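Local coordinates for uncharacterized protein (Bacillus thuringiensis serovar kurstaki, PDB 4XE7), which probably forms ATP-dependent, actin-like filaments that move plasmid copies apart before cell division, as other ParM proteins do, at residues M198-E201 / G202-S205; T260-T264 / N265-D269; E334-T337 / D338-M341. One frame throughout, in Å; residues are numbered along the deposited sequence.

Three local contacts follow one another along the chain, each at the place where a strand leads towards a helix. Interaction 1 leaves the eight-stranded sheet after strand 188-200 and heads into helix 205-210. Interaction 2 leaves the edge strand 251-260 of the five-stranded sheet and starts helix 265-279; interaction 3 leaves the hairpin strand 332-335 and starts helix 337-362. The last two lie on the same side of the molecule, centres about 18 Å apart, and their helices pack together. Interaction 1 lies about 27 Å from interaction 2 and, across the chain's centre, about 40 Å from interaction 3 (centres); with its separate sheet, this is consistent with the two domains of an actin-like fold.

Interaction 1 of 3, residues M198-E201 / G202-S205; sequences MNVE and GVSS
V200 sends CG1 anti to its backbone N (chi1 -175°), while V203 holds CG1 between its backbone N and carbonyl carbon (chi1 80°); these rotations bring the two methyls together, V200 CG1 lying 3.7 Å from V203 CG1. The branches meet at an oblique angle on the protein surface. Behind them the chain doubles back on itself: S204 N donates to V200 O over 3.1 Å with a bent N-H...O angle of 141°, though the position of V200 O is itself somewhat uncertain. The placement of the S204 hydroxyl beside that oxygen is doubtful as well. The motif is a tight chain reversal after strand 188-200, running into a type I beta turn from G202 to S205 that is closed by S205 N donating to G202 O at 3.1 Å. G202 enters this turn with a positive phi, and V203 N adds a weak bond of 3.5 Å to E201 O. On the sheet side N199 is fixed from outside the bend, its ND2 donating to G152 O and S151 OG of the neighbouring strand. Helix 402-418 covers this side, with Y407 against N199 and E201 and A410 against N199. S406 OG of the same helix bonds S204 O.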
loop_
_atom_site.group_PDB
_atom_site.type_symbol
_atom_site.label_atom_id
_atom_site.label_comp_id
_atom_site.label_asym_id
_atom_site.label_seq_id
_atom_site.Cartn_x
_atom_site.Cartn_y
_atom_site.Cartn_z
ATOM N N MET A 198 14.846 6.322 11.634
ATOM C CA MET A 198 14.789 6.077 10.204
ATOM C C MET A 198 15.236 4.654 9.939
ATOM O O MET A 198 16.162 4.152 10.574
ATOM C CB MET A 198 15.648 7.080 9.438
ATOM C CG MET A 198 15.127 8.504 9.514
ATOM S SD MET A 198 13.542 8.731 8.670
ATOM C CE MET A 198 14.071 8.592 6.965
ATOM N N ASN A 199 14.565 3.996 9.010
ATOM C CA ASN A 199 14.823 2.585 8.786
ATOM C C ASN A 199 15.339 2.372 7.370
ATOM O O ASN A 199 15.260 3.278 6.526
ATOM C CB ASN A 199 13.556 1.758 9.031
ATOM C CG ASN A 199 12.918 2.046 10.392
ATOM O OD1 ASN A 199 13.365 1.534 11.418
ATOM N ND2 ASN A 199 11.870 2.883 10.402
ATOM N N VAL A 200 15.867 1.176 7.126
ATOM C CA VAL A 200 16.351 0.788 5.808
ATOM C C VAL A 200 15.191 0.413 4.910
ATOM O O VAL A 200 14.642 -0.675 5.070
ATOM C CB VAL A 200 17.291 -0.434 5.885
ATOM C CG1 VAL A 200 17.878 -0.750 4.516
ATOM C CG2 VAL A 200 18.373 -0.230 6.936
ATOM N N GLU A 201 14.823 1.275 3.964
ATOM C CA GLU A 201 13.723 0.942 3.060
ATOM C C GLU A 201 14.123 -0.303 2.274
ATOM O O GLU A 201 15.284 -0.466 1.918
ATOM C CB GLU A 201 13.392 2.107 2.117
ATOM C CG GLU A 201 12.021 1.995 1.453
ATOM C CD GLU A 201 11.760 3.093 0.432
ATOM O OE1 GLU A 201 12.568 3.234 -0.509
ATOM O OE2 GLU A 201 10.746 3.813 0.570
ATOM N N GLY A 202 13.176 -1.192 2.023
ATOM C CA GLY A 202 13.502 -2.431 1.341
ATOM C C GLY A 202 13.662 -3.603 2.289
ATOM O O GLY A 202 12.708 -4.342 2.532
ATOM N N VAL A 203 14.851 -3.777 2.854
ATOM C CA VAL A 203 15.065 -4.953 3.694
ATOM C C VAL A 203 14.299 -4.868 5.023
ATOM O O VAL A 203 14.114 -5.886 5.695
ATOM C CB VAL A 203 16.562 -5.194 3.971
ATOM C CG1 VAL A 203 17.069 -4.274 5.076
ATOM C CG2 VAL A 203 16.801 -6.670 4.323
ATOM N N SER A 204 13.828 -3.672 5.390
ATOM C CA SER A 204 12.973 -3.521 6.574
ATOM C C SER A 204 11.714 -4.351 6.463
ATOM O O SER A 204 11.144 -4.750 7.470
ATOM C CB SER A 204 12.554 -2.062 6.803
ATOM O OG SER A 204 13.666 -1.225 7.013
ATOM N N SER A 205 11.275 -4.586 5.229
ATOM C CA SER A 205 10.014 -5.254 4.965
ATOM C C SER A 205 9.969 -6.655 5.557
ATOM O O SER A 205 8.889 -7.226 5.740
ATOM C CB SER A 205 9.748 -5.299 3.464
ATOM O OG SER A 205 9.639 -3.982 2.947
#

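Interaction 2 of 3, residues T260-T264 / N265-D269; sequences TDLGT and NKYID
The first turn of helix 265-279 gathers round the carbonyl of T264, whose O accepts a straight bond from I268 N (2.9 Å, N-H...O angle 167°) and a weak one from Y267 N at 3.0 Å. The Y267 ring turns its edge to the incoming chain: T264 O lies in the ring plane, and G263 O sits 3.2 Å from CD2 of Y267. Farther along the same edge, L262 CD1 reaches Y267 OH at 3.5 Å. That hydroxyl bonds D350 of helix 337-362, and Y347 meets the ring edge-to-face. The approach to the helix begins with an ST turn, L262 N donating to T260 OG1 at 3.2 Å. Backbone bonds from T264 to G238 and from N265 to A239 then hold the helix start against the loop between strands 232-237 and 242-248, which in actin-like proteins is a phosphate-binding loop. The side chains of T264 and I268 run alongside each other in the same direction; with T264 OG1 set between its backbone N and carbonyl carbon (chi1 55°), it comes 3.7 Å from I268 CD1. A water joins the side chains of T264 and N265, 2.7 Å from T264 OG1 and donating to N265 OD1 at 2.5 Å.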
loop_
_atom_site.group_PDB
_atom_site.type_symbol
_atom_site.label_atom_id
_atom_site.label_comp_id
_atom_site.label_asym_id
_atom_site.label_seq_id
_atom_site.Cartn_x
_atom_site.Cartn_y
_atom_site.Cartn_z
ATOM N N THR A 260 11.552 -6.915 -14.197
ATOM C CA THR A 260 11.117 -7.379 -15.514
ATOM C C THR A 260 9.682 -6.984 -15.835
ATOM O O THR A 260 8.971 -6.415 -14.998
ATOM C CB THR A 260 11.228 -8.923 -15.645
ATOM O OG1 THR A 260 10.165 -9.551 -14.917
ATOM C CG2 THR A 260 12.575 -9.420 -15.128
ATOM N N ASP A 261 9.261 -7.304 -17.056
ATOM C CA ASP A 261 7.904 -7.015 -17.506
ATOM C C ASP A 261 6.945 -8.185 -17.246
ATOM O O ASP A 261 5.873 -8.247 -17.845
ATOM C CB ASP A 261 7.897 -6.661 -19.001
ATOM C CG ASP A 261 8.647 -5.375 -19.294
ATOM O OD1 ASP A 261 8.708 -4.514 -18.391
ATOM O OD2 ASP A 261 9.168 -5.217 -20.421
ATOM N N LEU A 262 7.330 -9.111 -16.371
ATOM C CA LEU A 262 6.449 -10.225 -16.020
ATOM C C LEU A 262 5.371 -9.760 -15.027
ATOM O O LEU A 262 5.628 -9.652 -13.822
ATOM C CB LEU A 262 7.259 -11.394 -15.436
ATOM C CG LEU A 262 6.465 -12.667 -15.096
ATOM C CD1 LEU A 262 5.660 -13.188 -16.296
ATOM C CD2 LEU A 262 7.382 -13.779 -14.574
ATOM N N GLY A 263 4.170 -9.491 -15.540
ATOM C CA GLY A 263 3.077 -8.939 -14.751
ATOM C C GLY A 263 1.867 -9.856 -14.780
ATOM O O GLY A 263 1.859 -10.825 -15.532
ATOM N N THR A 264 0.854 -9.568 -13.969
ATOM C CA THR A 264 -0.410 -10.313 -14.061
ATOM C C THR A 264 -1.331 -9.827 -15.193
ATOM O O THR A 264 -2.244 -10.560 -15.616
ATOM C CB THR A 264 -1.217 -10.230 -12.752
ATOM O OG1 THR A 264 -1.412 -8.849 -12.409
ATOM C CG2 THR A 264 -0.490 -10.978 -11.620
ATOM N N ASN A 265 -1.088 -8.604 -15.668
ATOM C CA ASN A 265 -1.960 -7.947 -16.640
ATOM C C ASN A 265 -2.322 -8.832 -17.827
ATOM O O ASN A 265 -3.501 -9.084 -18.090
ATOM C CB ASN A 265 -1.318 -6.642 -17.159
ATOM C CG ASN A 265 -1.474 -5.484 -16.190
ATOM O OD1 ASN A 265 -2.271 -5.543 -15.246
ATOM N ND2 ASN A 265 -0.722 -4.414 -16.428
ATOM N N LYS A 266 -1.317 -9.320 -18.542
ATOM C CA LYS A 266 -1.611 -10.104 -19.739
ATOM C C LYS A 266 -2.358 -11.409 -19.430
ATOM O O LYS A 266 -3.121 -11.881 -20.264
ATOM C CB LYS A 266 -0.323 -10.396 -20.502
ATOM C CG LYS A 266 0.595 -9.186 -20.561
ATOM C CD LYS A 266 1.284 -9.052 -21.905
ATOM C CE LYS A 266 1.952 -7.697 -22.030
ATOM N NZ LYS A 266 2.720 -7.581 -23.300
ATOM N N TYR A 267 -2.144 -11.985 -18.241
ATOM C CA TYR A 267 -2.795 -13.251 -17.872
ATOM C C TYR A 267 -4.262 -13.019 -17.560
ATOM O O TYR A 267 -5.138 -13.812 -17.933
ATOM C CB TYR A 267 -2.088 -13.918 -16.674
ATOM C CG TYR A 267 -0.651 -14.273 -16.985
ATOM C CD1 TYR A 267 -0.307 -15.553 -17.433
ATOM C CD2 TYR A 267 0.369 -13.309 -16.883
ATOM C CE1 TYR A 267 1.027 -15.866 -17.746
ATOM C CE2 TYR A 267 1.678 -13.603 -17.201
ATOM C CZ TYR A 267 2.008 -14.888 -17.624
ATOM O OH TYR A 267 3.319 -15.178 -17.934
ATOM N N ILE A 268 -4.522 -11.924 -16.866
ATOM C CA ILE A 268 -5.883 -11.517 -16.541
ATOM C C ILE A 268 -6.658 -11.141 -17.814
ATOM O O ILE A 268 -7.823 -11.525 -17.974
ATOM C CB ILE A 268 -5.862 -10.350 -15.521
ATOM C CG1 ILE A 268 -5.410 -10.903 -14.155
ATOM C CG2 ILE A 268 -7.233 -9.636 -15.473
ATOM C CD1 ILE A 268 -4.914 -9.852 -13.142
ATOM N N ASP A 269 -5.995 -10.445 -18.739
ATOM C CA ASP A 269 -6.666 -10.056 -19.978
ATOM C C ASP A 269 -7.135 -11.282 -20.727
ATOM O O ASP A 269 -8.264 -11.309 -21.241
ATOM C CB ASP A 269 -5.765 -9.213 -20.874
ATOM C CG ASP A 269 -5.433 -7.865 -20.250
ATOM O OD1 ASP A 269 -6.170 -7.456 -19.333
ATOM O OD2 ASP A 269 -4.456 -7.224 -20.675
HETATM O O HOH W 1 -3.195 -7.125 -13.561
#

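Interaction 3 of 3, residues E334-T337 / D338-M341; sequences ENVT and DIVM
V336 takes the N-cap position of helix 337-362, and the first two i to i+4 backbone bonds are both nearly straight: V340 N to V336 O at 3.0 Å and M341 N to T337 O at 2.8 Å. On the side-chain level V336 CG2 meets V340 CG2 at 4.0 Å, while V336 CB stands 4.3 Å from I339 CD1. The CB of M341 lies 3.2 Å from T337 O, the carbonyl that its own backbone N uses. Just ahead of the helix is an Asx turn: N335 OD1 accepts T337 N at 3.1 Å, with the donor tilted 20° from the carbonyl plane. The same oxygen takes T337 OG1 at 2.6 Å, in the carbonyl plane and on a lone pair. Two donors from one residue thus grip one amide oxygen and fix the rotation of the N335 side chain. T337 OG1 stands beside its own backbone N (chi1 -61°), which points it back to N335; it also bonds F325 N, just before strand 326-329. D338 carries CG between its backbone N and carbonyl carbon (chi1 67°), bringing OD2 back over the turn to a salt bridge with R278 of helix 265-279, whose N274 and I275 touch I339. R278 NH2 also bonds N335 O, so one guanidinium joins the strand end to the helix start.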
loop_
_atom_site.group_PDB
_atom_site.type_symbol
_atom_site.label_atom_id
_atom_site.label_comp_id
_atom_site.label_asym_id
_atom_site.label_seq_id
_atom_site.Cartn_x
_atom_site.Cartn_y
_atom_site.Cartn_z
ATOM N N GLU A 334 -22.230 -18.250 -14.638
ATOM C CA GLU A 334 -21.415 -19.261 -15.290
ATOM C C GLU A 334 -20.260 -19.670 -14.378
ATOM O O GLU A 334 -19.585 -18.827 -13.757
ATOM C CB GLU A 334 -20.875 -18.758 -16.642
ATOM C CG GLU A 334 -21.909 -18.756 -17.770
ATOM C CD GLU A 334 -22.182 -20.147 -18.365
ATOM O OE1 GLU A 334 -21.446 -21.110 -18.047
ATOM O OE2 GLU A 334 -23.141 -20.269 -19.159
ATOM N N ASN A 335 -20.044 -20.973 -14.286
ATOM C CA ASN A 335 -18.866 -21.497 -13.604
ATOM C C ASN A 335 -17.664 -21.401 -14.535
ATOM O O ASN A 335 -17.608 -22.076 -15.575
ATOM C CB ASN A 335 -19.101 -22.945 -13.156
ATOM C CG ASN A 335 -18.006 -23.454 -12.225
ATOM O OD1 ASN A 335 -16.919 -22.877 -12.148
ATOM N ND2 ASN A 335 -18.293 -24.539 -11.512
ATOM N N VAL A 336 -16.704 -20.557 -14.173
ATOM C CA VAL A 336 -15.545 -20.314 -15.025
ATOM C C VAL A 336 -14.249 -20.694 -14.316
ATOM O O VAL A 336 -13.177 -20.185 -14.642
ATOM C CB VAL A 336 -15.485 -18.833 -15.476
ATOM C CG1 VAL A 336 -16.739 -18.481 -16.246
ATOM C CG2 VAL A 336 -15.317 -17.908 -14.275
ATOM N N THR A 337 -14.370 -21.597 -13.351
ATOM C CA THR A 337 -13.242 -22.043 -12.529
ATOM C C THR A 337 -12.062 -22.516 -13.394
ATOM O O THR A 337 -10.906 -22.120 -13.170
ATOM C CB THR A 337 -13.689 -23.184 -11.573
ATOM O OG1 THR A 337 -14.712 -22.697 -10.699
ATOM C CG2 THR A 337 -12.518 -23.691 -10.736
ATOM N N ASP A 338 -12.363 -23.342 -14.399
ATOM C CA ASP A 338 -11.343 -23.804 -15.351
ATOM C C ASP A 338 -10.615 -22.666 -16.063
ATOM O O ASP A 338 -9.398 -22.716 -16.243
ATOM C CB ASP A 338 -11.954 -24.740 -16.404
ATOM C CG ASP A 338 -12.933 -24.027 -17.349
ATOM O OD1 ASP A 338 -12.680 -24.029 -18.581
ATOM O OD2 ASP A 338 -13.958 -23.474 -16.865
ATOM N N ILE A 339 -11.351 -21.657 -16.506
ATOM C CA ILE A 339 -10.743 -20.535 -17.220
ATOM C C ILE A 339 -9.817 -19.709 -16.323
ATOM O O ILE A 339 -8.703 -19.356 -16.718
ATOM C CB ILE A 339 -11.838 -19.636 -17.811
ATOM C CG1 ILE A 339 -12.594 -20.400 -18.900
ATOM C CG2 ILE A 339 -11.263 -18.338 -18.337
ATOM C CD1 ILE A 339 -13.893 -19.734 -19.328
ATOM N N VAL A 340 -10.277 -19.424 -15.109
ATOM C CA VAL A 340 -9.504 -18.608 -14.181
ATOM C C VAL A 340 -8.295 -19.403 -13.684
ATOM O O VAL A 340 -7.173 -18.910 -13.738
ATOM C CB VAL A 340 -10.364 -18.127 -12.975
ATOM C CG1 VAL A 340 -9.485 -17.459 -11.886
ATOM C CG2 VAL A 340 -11.480 -17.198 -13.447
ATOM N N MET A 341 -8.514 -20.638 -13.231
ATOM C CA MET A 341 -7.405 -21.481 -12.728
ATOM C C MET A 341 -6.323 -21.687 -13.800
ATOM O O MET A 341 -5.128 -21.700 -13.472
ATOM C CB MET A 341 -7.932 -22.840 -12.214
ATOM C CG MET A 341 -6.917 -23.667 -11.437
ATOM S SD MET A 341 -6.145 -22.837 -10.011
ATOM C CE MET A 341 -7.514 -22.081 -9.251
#